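Local atomic coordinates of thioesterase (Streptomyces coelicolor, PDB entry 3QMW), a protein that probably hydrolyses thioesters as an alpha/beta-hydrolase-fold thioesterase of the prodiginine biosynthetic pathway. Residues Pro24-Cys35 / Trp49-Val60. Sequence-based numbering, arbitrary orientation.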
loop_
_atom_site.group_PDB
_atom_site.type_symbol
_atom_site.label_atom_id
_atom_site.label_comp_id
_atom_site.label_asym_id
_atom_site.label_seq_id
_atom_site.Cartn_x
_atom_site.Cartn_y
_atom_site.Cartn_z
ATOM N N PRO D 24 12.490 -11.646 3.809
ATOM C CA PRO D 24 12.762 -12.757 2.911
ATOM C C PRO D 24 14.187 -12.721 2.350
ATOM O O PRO D 24 14.808 -11.658 2.291
ATOM C CB PRO D 24 11.720 -12.580 1.793
ATOM C CG PRO D 24 11.343 -11.142 1.834
ATOM C CD PRO D 24 11.502 -10.701 3.252
ATOM N N ASP D 25 14.691 -13.898 1.987
ATOM C CA ASP D 25 15.947 -14.049 1.259
ATOM C C ASP D 25 15.695 -13.565 -0.181
ATOM O O ASP D 25 14.777 -14.072 -0.843
ATOM C CB ASP D 25 16.365 -15.529 1.276
ATOM C CG ASP D 25 17.781 -15.773 0.747
ATOM O OD1 ASP D 25 18.431 -14.848 0.198
ATOM O OD2 ASP D 25 18.245 -16.931 0.887
ATOM N N PRO D 26 16.488 -12.578 -0.666
ATOM C CA PRO D 26 16.385 -12.129 -2.060
ATOM C C PRO D 26 16.511 -13.247 -3.108
ATOM O O PRO D 26 16.004 -13.101 -4.223
ATOM C CB PRO D 26 17.544 -11.142 -2.186
ATOM C CG PRO D 26 17.728 -10.607 -0.829
ATOM C CD PRO D 26 17.427 -11.736 0.101
ATOM N N ALA D 27 17.183 -14.327 -2.752
ATOM C CA ALA D 27 17.223 -15.556 -3.523
ATOM C C ALA D 27 15.914 -16.310 -3.558
ATOM O O ALA D 27 15.560 -16.909 -4.541
ATOM C CB ALA D 27 18.275 -16.435 -3.002
ATOM N N ALA D 28 15.219 -16.313 -2.440
ATOM C CA ALA D 28 14.022 -17.112 -2.271
ATOM C C ALA D 28 12.755 -16.288 -2.402
ATOM O O ALA D 28 11.710 -16.653 -1.922
ATOM C CB ALA D 28 14.064 -17.848 -0.958
ATOM N N ALA D 29 12.873 -15.148 -3.035
ATOM C CA ALA D 29 11.749 -14.276 -3.186
ATOM C C ALA D 29 11.079 -14.353 -4.556
ATOM O O ALA D 29 11.714 -14.254 -5.572
ATOM C CB ALA D 29 12.188 -12.879 -2.896
ATOM N N PRO D 30 9.774 -14.516 -4.557
ATOM C CA PRO D 30 9.002 -14.579 -5.801
ATOM C C PRO D 30 9.379 -13.471 -6.761
ATOM O O PRO D 30 9.616 -13.729 -7.940
ATOM C CB PRO D 30 7.554 -14.399 -5.333
ATOM C CG PRO D 30 7.548 -14.856 -3.931
ATOM C CD PRO D 30 8.901 -14.554 -3.369
ATOM N N LEU D 31 9.431 -12.249 -6.234
ATOM C CA LEU D 31 9.861 -11.070 -6.969
ATOM C C LEU D 31 10.971 -10.379 -6.168
ATOM O O LEU D 31 11.076 -10.566 -4.948
ATOM C CB LEU D 31 8.674 -10.129 -7.144
ATOM C CG LEU D 31 8.837 -8.834 -7.950
ATOM C CD1 LEU D 31 9.287 -9.115 -9.378
ATOM C CD2 LEU D 31 7.519 -8.064 -7.955
ATOM N N ARG D 32 11.807 -9.609 -6.864
ATOM C CA ARG D 32 12.822 -8.756 -6.232
ATOM C C ARG D 32 12.626 -7.341 -6.758
ATOM O O ARG D 32 12.468 -7.160 -7.961
ATOM C CB ARG D 32 14.241 -9.246 -6.555
ATOM C CG ARG D 32 14.655 -10.545 -5.834
ATOM C CD ARG D 32 14.041 -11.828 -6.465
ATOM N NE ARG D 32 14.451 -11.977 -7.852
ATOM C CZ ARG D 32 15.661 -12.376 -8.237
ATOM N NH1 ARG D 32 15.936 -12.464 -9.524
ATOM N NH2 ARG D 32 16.605 -12.697 -7.351
ATOM N N LEU D 33 12.612 -6.345 -5.875
ATOM C CA LEU D 33 12.473 -4.952 -6.310
ATOM C C LEU D 33 13.775 -4.187 -6.102
ATOM O O LEU D 33 14.185 -3.928 -4.962
ATOM C CB LEU D 33 11.331 -4.245 -5.585
ATOM C CG LEU D 33 11.033 -2.824 -6.064
ATOM C CD1 LEU D 33 10.456 -2.837 -7.461
ATOM C CD2 LEU D 33 10.083 -2.139 -5.099
ATOM N N VAL D 34 14.393 -3.820 -7.228
ATOM C CA VAL D 34 15.708 -3.205 -7.266
ATOM C C VAL D 34 15.544 -1.687 -7.289
ATOM O O VAL D 34 15.070 -1.107 -8.269
ATOM C CB VAL D 34 16.492 -3.705 -8.504
ATOM C CG1 VAL D 34 17.866 -3.078 -8.578
ATOM C CG2 VAL D 34 16.601 -5.236 -8.473
ATOM N N CYS D 35 15.963 -1.053 -6.197
ATOM C CA CYS D 35 15.627 0.331 -5.928
ATOM C C CYS D 35 16.836 1.260 -6.022
ATOM O O CYS D 35 17.857 1.016 -5.391
ATOM C CB CYS D 35 15.015 0.422 -4.532
ATOM S SG CYS D 35 13.634 -0.724 -4.199
ATOM N N TRP D 49 10.646 0.191 3.634
ATOM C CA TRP D 49 9.917 -0.292 2.471
ATOM C C TRP D 49 9.573 -1.770 2.552
ATOM O O TRP D 49 8.477 -2.153 2.160
ATOM C CB TRP D 49 10.704 -0.038 1.189
ATOM C CG TRP D 49 10.580 1.345 0.681
ATOM C CD1 TRP D 49 10.568 2.487 1.416
ATOM C CD2 TRP D 49 10.491 1.743 -0.684
ATOM N NE1 TRP D 49 10.449 3.575 0.600
ATOM C CE2 TRP D 49 10.399 3.150 -0.700
ATOM C CE3 TRP D 49 10.464 1.047 -1.899
ATOM C CZ2 TRP D 49 10.278 3.884 -1.888
ATOM C CZ3 TRP D 49 10.344 1.774 -3.080
ATOM C CH2 TRP D 49 10.252 3.178 -3.064
ATOM N N GLN D 50 10.497 -2.599 3.043
ATOM C CA GLN D 50 10.266 -4.048 3.090
ATOM C C GLN D 50 9.004 -4.369 3.874
ATOM O O GLN D 50 8.180 -5.178 3.443
ATOM C CB GLN D 50 11.444 -4.786 3.723
ATOM C CG GLN D 50 11.282 -6.315 3.725
ATOM C CD GLN D 50 11.183 -6.892 2.321
ATOM O OE1 GLN D 50 11.891 -6.460 1.421
ATOM N NE2 GLN D 50 10.304 -7.868 2.132
ATOM N N GLU D 51 8.873 -3.721 5.026
ATOM C CA GLU D 51 7.755 -3.930 5.932
ATOM C C GLU D 51 6.429 -3.572 5.271
ATOM O O GLU D 51 5.420 -4.237 5.513
ATOM C CB GLU D 51 7.930 -3.072 7.193
ATOM C CG GLU D 51 9.007 -3.554 8.175
ATOM C CD GLU D 51 10.451 -3.211 7.762
ATOM O OE1 GLU D 51 10.670 -2.235 6.998
ATOM O OE2 GLU D 51 11.375 -3.933 8.215
ATOM N N ARG D 52 6.439 -2.530 4.440
ATOM C CA ARG D 52 5.216 -2.004 3.825
ATOM C C ARG D 52 4.746 -2.757 2.595
ATOM O O ARG D 52 3.670 -2.450 2.068
ATOM C CB ARG D 52 5.403 -0.549 3.407
ATOM C CG ARG D 52 5.754 0.379 4.527
ATOM C CD ARG D 52 4.673 0.431 5.601
ATOM N NE ARG D 52 4.779 1.689 6.336
ATOM C CZ ARG D 52 4.265 2.846 5.930
ATOM N NH1 ARG D 52 4.443 3.933 6.669
ATOM N NH2 ARG D 52 3.566 2.921 4.805
ATOM N N LEU D 53 5.544 -3.710 2.117
ATOM C CA LEU D 53 5.216 -4.404 0.874
ATOM C C LEU D 53 4.984 -5.894 1.059
ATOM O O LEU D 53 4.393 -6.528 0.182
ATOM C CB LEU D 53 6.298 -4.161 -0.182
ATOM C CG LEU D 53 6.521 -2.707 -0.634
ATOM C CD1 LEU D 53 7.607 -2.662 -1.697
ATOM C CD2 LEU D 53 5.249 -2.030 -1.169
ATOM N N GLY D 54 5.439 -6.451 2.177
ATOM C CA GLY D 54 5.181 -7.855 2.491
ATOM C C GLY D 54 6.257 -8.809 2.001
ATOM O O GLY D 54 7.361 -8.384 1.651
ATOM N N ASP D 55 5.920 -10.097 1.968
ATOM C CA ASP D 55 6.906 -11.167 1.784
ATOM C C ASP D 55 6.950 -11.785 0.379
ATOM O O ASP D 55 7.671 -12.762 0.165
ATOM C CB ASP D 55 6.663 -12.283 2.815
ATOM C CG ASP D 55 6.542 -11.754 4.248
ATOM O OD1 ASP D 55 7.003 -10.621 4.518
ATOM O OD2 ASP D 55 5.979 -12.480 5.107
ATOM N N GLU D 56 6.189 -11.233 -0.567
ATOM C CA GLU D 56 6.216 -11.700 -1.971
ATOM C C GLU D 56 7.168 -10.867 -2.831
ATOM O O GLU D 56 7.297 -11.098 -4.038
ATOM C CB GLU D 56 4.817 -11.634 -2.602
ATOM C CG GLU D 56 3.711 -12.295 -1.780
ATOM C CD GLU D 56 3.771 -13.808 -1.822
ATOM O OE1 GLU D 56 3.548 -14.377 -2.918
ATOM O OE2 GLU D 56 4.028 -14.424 -0.760
ATOM N N VAL D 57 7.792 -9.868 -2.211
ATOM C CA VAL D 57 8.733 -8.981 -2.879
ATOM C C VAL D 57 9.874 -8.715 -1.901
ATOM O O VAL D 57 9.645 -8.271 -0.772
ATOM C CB VAL D 57 8.043 -7.668 -3.335
ATOM C CG1 VAL D 57 7.665 -6.800 -2.140
ATOM C CG2 VAL D 57 8.921 -6.901 -4.309
ATOM N N ALA D 58 11.089 -9.055 -2.312
ATOM C CA ALA D 58 12.286 -8.717 -1.546
ATOM C C ALA D 58 12.809 -7.389 -2.078
ATOM O O ALA D 58 13.108 -7.266 -3.270
ATOM C CB ALA D 58 13.351 -9.815 -1.679
ATOM N N VAL D 59 12.889 -6.395 -1.195
ATOM C CA VAL D 59 13.366 -5.060 -1.549
ATOM C C VAL D 59 14.877 -5.078 -1.476
ATOM O O VAL D 59 15.440 -5.316 -0.393
ATOM C CB VAL D 59 12.842 -3.996 -0.585
ATOM C CG1 VAL D 59 13.457 -2.636 -0.898
ATOM C CG2 VAL D 59 11.314 -3.933 -0.655
ATOM N N VAL D 60 15.523 -4.841 -2.622
ATOM C CA VAL D 60 16.974 -4.890 -2.706
ATOM C C VAL D 60 17.513 -3.532 -3.174
ATOM O O VAL D 60 17.692 -3.296 -4.379
ATOM C CB VAL D 60 17.446 -6.031 -3.629
ATOM C CG1 VAL D 60 18.925 -6.283 -3.422
ATOM C CG2 VAL D 60 16.677 -7.297 -3.336
#
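Pro24 sets CD and CG of its ring against the amide nitrogen of Gln50, with CD 3.3 Å from NE2. That carboxamide serves the outer edge of strand 57-60: Val59 N donates to Gln50 OE1, in the carbonyl plane, at 2.8 Å, and NE2 gives a bond to Val57 O. Gln50 CG lies anti to its own backbone N (chi1 -177°) and the side chain bends at chi2, which carries the amide from the helix to the strand. Replacing Gln50 by alanine removes the amide and is likely to leave Val59 N and Val57 O without these mates, with a gap beside Pro24. Beyond the Asx turn, Pro26 lays CB beside Val60 CG2, while Ala29 and Ala58 meet methyl to methyl, CB to CB 3.5 Å. Pro30 packs its ring on Glu56 O. From Leu31 the chains pair as parallel strands of a beta-alpha-beta unit of the alpha/beta hydrolase fold: Leu31 O accepts from Ala58 N, Leu33 N donates to Ala58 O, and Leu33 O accepts from Val60 N (2.8 Å, 169° at the hydrogen). Arg32, beside Ala58, folds back at chi2 and chi3 to bond Pro26 O through NH2, in the guanidinium plane; its NE goes to Asp98 O. On the other face Leu33 rests CB on Val57 CG2, 3.8 Å away, and brings CD2 to the Trp49 ring edge and Leu53 CD1. Cys35 SG sits obliquely to that ring and touches Val59 CG1. On the edge away from strand 31-35, the Gln50 amide thus does for this outermost strand part of what a further strand's backbone would do.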